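Local coordinates for dihydrocoumarin hydrolase, AncDHCH1 (PDB 6C2C), which probably hydrolyses the lactone dihydrocoumarin at a two-zinc centre, as a metallo-beta-lactamase superfamily relative of methyl-parathion hydrolase, at residues K43-P48 and V240-D245; S54-S59 and I228-V233. All coordinates share one frame; numbering follows the deposited sequence.

Contact 1. Residues K43-P48 and V240-D245; sequences KLLNQP and VTIQFD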
# COMPACT_ATOMS: atom_id res chain seq x y z
N LYS A 43 11.87 15.86 6.45
CA LYS A 43 13.15 15.47 5.93
C LYS A 43 13.10 14.63 4.65
O LYS A 43 13.89 14.80 3.80
CB LYS A 43 13.86 14.68 7.00
CG LYS A 43 15.33 14.48 6.77
CD LYS A 43 15.64 13.25 5.95
CE LYS A 43 17.05 13.33 5.36
NZ LYS A 43 17.20 14.53 4.55
N LEU A 44 12.12 13.74 4.56
CA LEU A 44 12.04 12.82 3.43
C LEU A 44 11.53 13.49 2.15
O LEU A 44 11.92 13.09 1.04
CB LEU A 44 11.14 11.64 3.80
CG LEU A 44 11.67 10.73 4.89
CD1 LEU A 44 10.50 9.94 5.45
CD2 LEU A 44 12.71 9.83 4.32
N LEU A 45 10.58 14.44 2.24
CA LEU A 45 10.09 15.08 1.03
C LEU A 45 11.16 15.97 0.40
O LEU A 45 11.96 16.59 1.11
CB LEU A 45 8.83 15.92 1.31
CG LEU A 45 7.58 15.08 1.66
CD1 LEU A 45 6.47 16.00 2.16
CD2 LEU A 45 7.09 14.38 0.39
N ASN A 46 11.14 16.05 -0.92
CA ASN A 46 12.21 16.72 -1.68
C ASN A 46 11.84 18.18 -1.92
O ASN A 46 11.60 18.64 -3.05
CB ASN A 46 12.49 15.99 -2.99
CG ASN A 46 13.27 14.71 -2.77
OD1 ASN A 46 14.11 14.61 -1.89
ND2 ASN A 46 12.97 13.70 -3.59
N GLN A 47 11.66 18.87 -0.81
CA GLN A 47 11.43 20.31 -0.80
C GLN A 47 11.81 20.82 0.59
O GLN A 47 12.09 20.04 1.49
CB GLN A 47 9.97 20.64 -1.15
CG GLN A 47 9.02 20.29 0.01
CD GLN A 47 7.61 20.75 -0.30
OE1 GLN A 47 7.34 21.33 -1.36
NE2 GLN A 47 6.69 20.49 0.64
N PRO A 48 11.93 22.14 0.76
CA PRO A 48 12.42 22.66 2.04
C PRO A 48 11.43 22.34 3.15
O PRO A 48 10.21 22.42 2.92
CB PRO A 48 12.53 24.17 1.80
CG PRO A 48 12.56 24.35 0.29
CD PRO A 48 11.72 23.18 -0.26
N VAL A 240 5.92 17.35 -5.83
CA VAL A 240 6.84 17.11 -4.73
C VAL A 240 7.08 15.62 -4.62
O VAL A 240 6.12 14.85 -4.51
CB VAL A 240 6.29 17.66 -3.40
CG1 VAL A 240 7.32 17.50 -2.28
CG2 VAL A 240 5.84 19.12 -3.54
N THR A 241 8.34 15.20 -4.67
CA THR A 241 8.73 13.81 -4.60
C THR A 241 9.31 13.48 -3.22
O THR A 241 9.36 14.32 -2.30
CB THR A 241 9.70 13.51 -5.76
OG1 THR A 241 10.89 14.32 -5.60
CG2 THR A 241 9.05 13.81 -7.11
N ILE A 242 9.74 12.23 -3.05
CA ILE A 242 10.22 11.76 -1.75
C ILE A 242 11.48 10.94 -1.94
O ILE A 242 11.72 10.35 -3.01
CB ILE A 242 9.08 10.97 -1.02
CG1 ILE A 242 9.36 10.77 0.47
CG2 ILE A 242 8.78 9.59 -1.72
CD1 ILE A 242 8.00 10.41 1.24
N GLN A 243 12.30 10.91 -0.89
CA GLN A 243 13.57 10.21 -0.99
C GLN A 243 13.37 8.72 -1.29
O GLN A 243 14.25 8.11 -1.92
CB GLN A 243 14.39 10.40 0.29
CG GLN A 243 15.00 11.81 0.42
CD GLN A 243 15.81 11.97 1.68
OE1 GLN A 243 15.74 12.99 2.37
NE2 GLN A 243 16.62 10.97 1.99
N PHE A 244 12.22 8.14 -0.87
CA PHE A 244 11.98 6.73 -1.12
C PHE A 244 11.87 6.39 -2.61
O PHE A 244 11.89 5.21 -2.96
CB PHE A 244 10.69 6.27 -0.43
CG PHE A 244 10.67 6.45 1.06
CD1 PHE A 244 11.78 6.13 1.84
CD2 PHE A 244 9.51 6.94 1.68
CE1 PHE A 244 11.73 6.28 3.21
CE2 PHE A 244 9.47 7.09 3.05
CZ PHE A 244 10.57 6.73 3.81
N ASP A 245 11.65 7.36 -3.49
CA ASP A 245 11.54 7.09 -4.92
C ASP A 245 12.87 6.67 -5.50
O ASP A 245 13.87 7.37 -5.30
CB ASP A 245 11.08 8.34 -5.68
CG ASP A 245 9.65 8.77 -5.32
OD1 ASP A 245 8.78 7.92 -5.08
OD2 ASP A 245 9.41 10.00 -5.33
O HOH W 1 10.21 17.63 -5.23
O HOH W 2 14.78 14.85 0.95
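The Phe244 ring meets Leu44 at its far end: both methyls of the fork converge on the tip, CD1 lying 3.6 Å from Phe244 CZ in an oblique approach. The carboxamide of Asn46 works instead through its edge, where ND2 gives Thr241 OG1 a nearly straight bond of 3.0 Å (172° at the hydrogen), exactly in the amide plane. Thr241 can accept it because OG1 stands between its backbone N and carbonyl carbon (chi1 62°), turned to Asn46. Val240 CG1 lies over the face of the Gln47 carboxamide, 3.8 Å from Gln47 CD, and Val240 CG2 sits 3.4 Å from OE1, while Gln47 NE2 bonds to Thr52.

The two segments join as an isolated antiparallel beta bridge, with Leu45 and Ile242 as its non-hydrogen-bonded pair. Gln243 N reaches Leu44 O at 2.9 Å and Asn46 N reaches Thr241 O at 2.8 Å, one bond on each side of that pair; a water between Asn46 O and Thr241 N extends the link. On the buried side of the bridge, the branched side chains of Leu45 and Ile242 pack together, Leu45 CD2 4.2 Å from Ile242 CD1. A type I turn then runs from Ile242 to Asp245. Asp245 OD2 accepts Ile242 N from above the carboxylate plane, and its OD1 holds ND1 of the zinc ligand His205, a second-shell role that suits a carboxylate with two oxygens.

Contact 2. Residues S54-S59 and I228-V233; sequences SALAKS and IHVAAV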
# COMPACT_ATOMS: atom_id res chain seq x y z
N SER A 54 4.46 24.14 6.54
CA SER A 54 3.28 24.95 6.24
C SER A 54 2.14 24.11 5.67
O SER A 54 0.98 24.29 6.06
CB SER A 54 3.69 26.12 5.35
OG SER A 54 4.08 25.69 4.07
N ALA A 55 2.43 23.19 4.74
CA ALA A 55 1.37 22.35 4.17
C ALA A 55 0.73 21.47 5.23
O ALA A 55 -0.50 21.32 5.28
CB ALA A 55 1.95 21.49 3.03
N LEU A 56 1.54 20.86 6.10
CA LEU A 56 1.00 20.00 7.15
C LEU A 56 0.11 20.81 8.07
O LEU A 56 -0.98 20.37 8.45
CB LEU A 56 2.12 19.34 7.94
CG LEU A 56 2.99 18.36 7.19
CD1 LEU A 56 3.95 17.74 8.15
CD2 LEU A 56 2.13 17.31 6.47
N ALA A 57 0.52 22.04 8.39
CA ALA A 57 -0.29 22.82 9.31
C ALA A 57 -1.66 23.12 8.71
O ALA A 57 -2.68 23.13 9.42
CB ALA A 57 0.45 24.11 9.66
N LYS A 58 -1.72 23.33 7.42
CA LYS A 58 -2.95 23.60 6.76
C LYS A 58 -3.98 22.45 6.93
O LYS A 58 -5.16 22.68 6.89
CB LYS A 58 -2.69 23.87 5.30
CG LYS A 58 -3.85 23.80 4.37
CD LYS A 58 -3.50 24.37 3.00
CE LYS A 58 -4.52 23.97 1.96
NZ LYS A 58 -4.23 24.46 0.59
N SER A 59 -3.48 21.24 7.10
CA SER A 59 -4.31 20.07 7.30
C SER A 59 -4.28 19.60 8.76
O SER A 59 -4.65 18.45 9.04
CB SER A 59 -3.89 18.92 6.36
OG SER A 59 -4.20 19.19 5.01
N ILE A 228 1.72 7.99 -3.95
CA ILE A 228 1.63 9.13 -3.04
C ILE A 228 2.07 8.68 -1.66
O ILE A 228 1.88 7.52 -1.28
CB ILE A 228 0.21 9.72 -3.06
CG1 ILE A 228 0.06 10.96 -2.14
CG2 ILE A 228 -0.78 8.67 -2.64
CD1 ILE A 228 -0.98 12.01 -2.67
N HIS A 229 2.74 9.58 -0.89
CA HIS A 229 3.08 9.30 0.48
C HIS A 229 2.50 10.27 1.48
O HIS A 229 2.31 9.89 2.64
CB HIS A 229 4.61 9.30 0.72
CG HIS A 229 5.30 8.14 0.08
ND1 HIS A 229 5.51 8.08 -1.29
CD2 HIS A 229 5.78 6.99 0.61
CE1 HIS A 229 6.12 6.94 -1.56
NE2 HIS A 229 6.33 6.28 -0.44
N VAL A 230 2.27 11.52 1.08
CA VAL A 230 1.92 12.58 2.02
C VAL A 230 0.76 13.34 1.38
O VAL A 230 0.96 14.30 0.63
CB VAL A 230 3.10 13.51 2.33
CG1 VAL A 230 2.65 14.49 3.41
CG2 VAL A 230 4.30 12.71 2.80
N ALA A 231 -0.48 12.87 1.66
CA ALA A 231 -1.65 13.52 1.09
C ALA A 231 -1.64 15.04 1.29
O ALA A 231 -1.98 15.78 0.36
CB ALA A 231 -2.95 12.95 1.71
N ALA A 232 -1.23 15.49 2.48
CA ALA A 232 -1.35 16.91 2.83
C ALA A 232 -0.39 17.81 2.04
O ALA A 232 -0.53 19.03 2.13
CB ALA A 232 -1.09 17.11 4.33
N VAL A 233 0.56 17.23 1.32
CA VAL A 233 1.49 17.93 0.42
C VAL A 233 1.20 17.61 -1.03
O VAL A 233 1.09 18.51 -1.89
CB VAL A 233 2.96 17.58 0.77
CG1 VAL A 233 3.90 18.09 -0.34
CG2 VAL A 233 3.42 18.18 2.10
O HOH W 3 -2.42 20.54 3.60
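Small-residue packing between two helices, supplemented by a shared water, makes this contact, which sets the end of helix 49-58 against the single-turn helix 231-234. Alanine at Ala55 and Ala232 allows close approach: the CA atoms of Ala55 and Val233, like those of Leu56 and Ala232, are 5.8 Å apart. Ala55 CB rests 3.6 Å from Ala232 O and 3.7 Å from Val233 CG2, a methyl meeting a carbonyl and a valine branch at once. Ala232 CB in turn is touched by Leu56 CD2 at 3.9 Å and by Ser59 OG at 3.8 Å. Leu56, with CG anti to its carbonyl carbon (chi1 -65°), also packs CD2 against Val230 CG1, the two side chains crossing at about a right angle.

Val230 occupies the N-cap position of the short helix, and Val233 N bonds back to its carbonyl. Just before it comes His229, whose ring meets those of the zinc ligands His205 and His273, so in this metallo-beta-lactamase fold the turn follows directly on a residue that packs against zinc ligands.

The polar part is carried by one water. It donates to Ala55 O at 2.7 Å and to Ala232 O at 2.8 Å, and accepts from Ser59 OG at 2.6 Å. Serine, short and able to donate, fits directly after the last residue of helix 49-58; Ser59 N bonds to Leu56 O and weakly to Ala55 O.

Contacts 1 and 2 lie with their centres 12 Å apart, on the same side of the chain's centre. Their first segments come from consecutive helices, 41-44 and 49-58, ahead of strand 65-75; their second segments follow one another much later, around helix 231-234 and in the loop leading to helix 248-265. Contact 2 is thus nested inside the loop closed by contact 1. Apolar packing joins them: Leu45 CD1 lies 3.7 Å from Val233 CG2, and Ile242 CD1 lies 3.6 Å from His229 CB. Together they fasten an early helical region to two chain segments bordering the zinc centre, contact 1 being the nearer to it through Phe244.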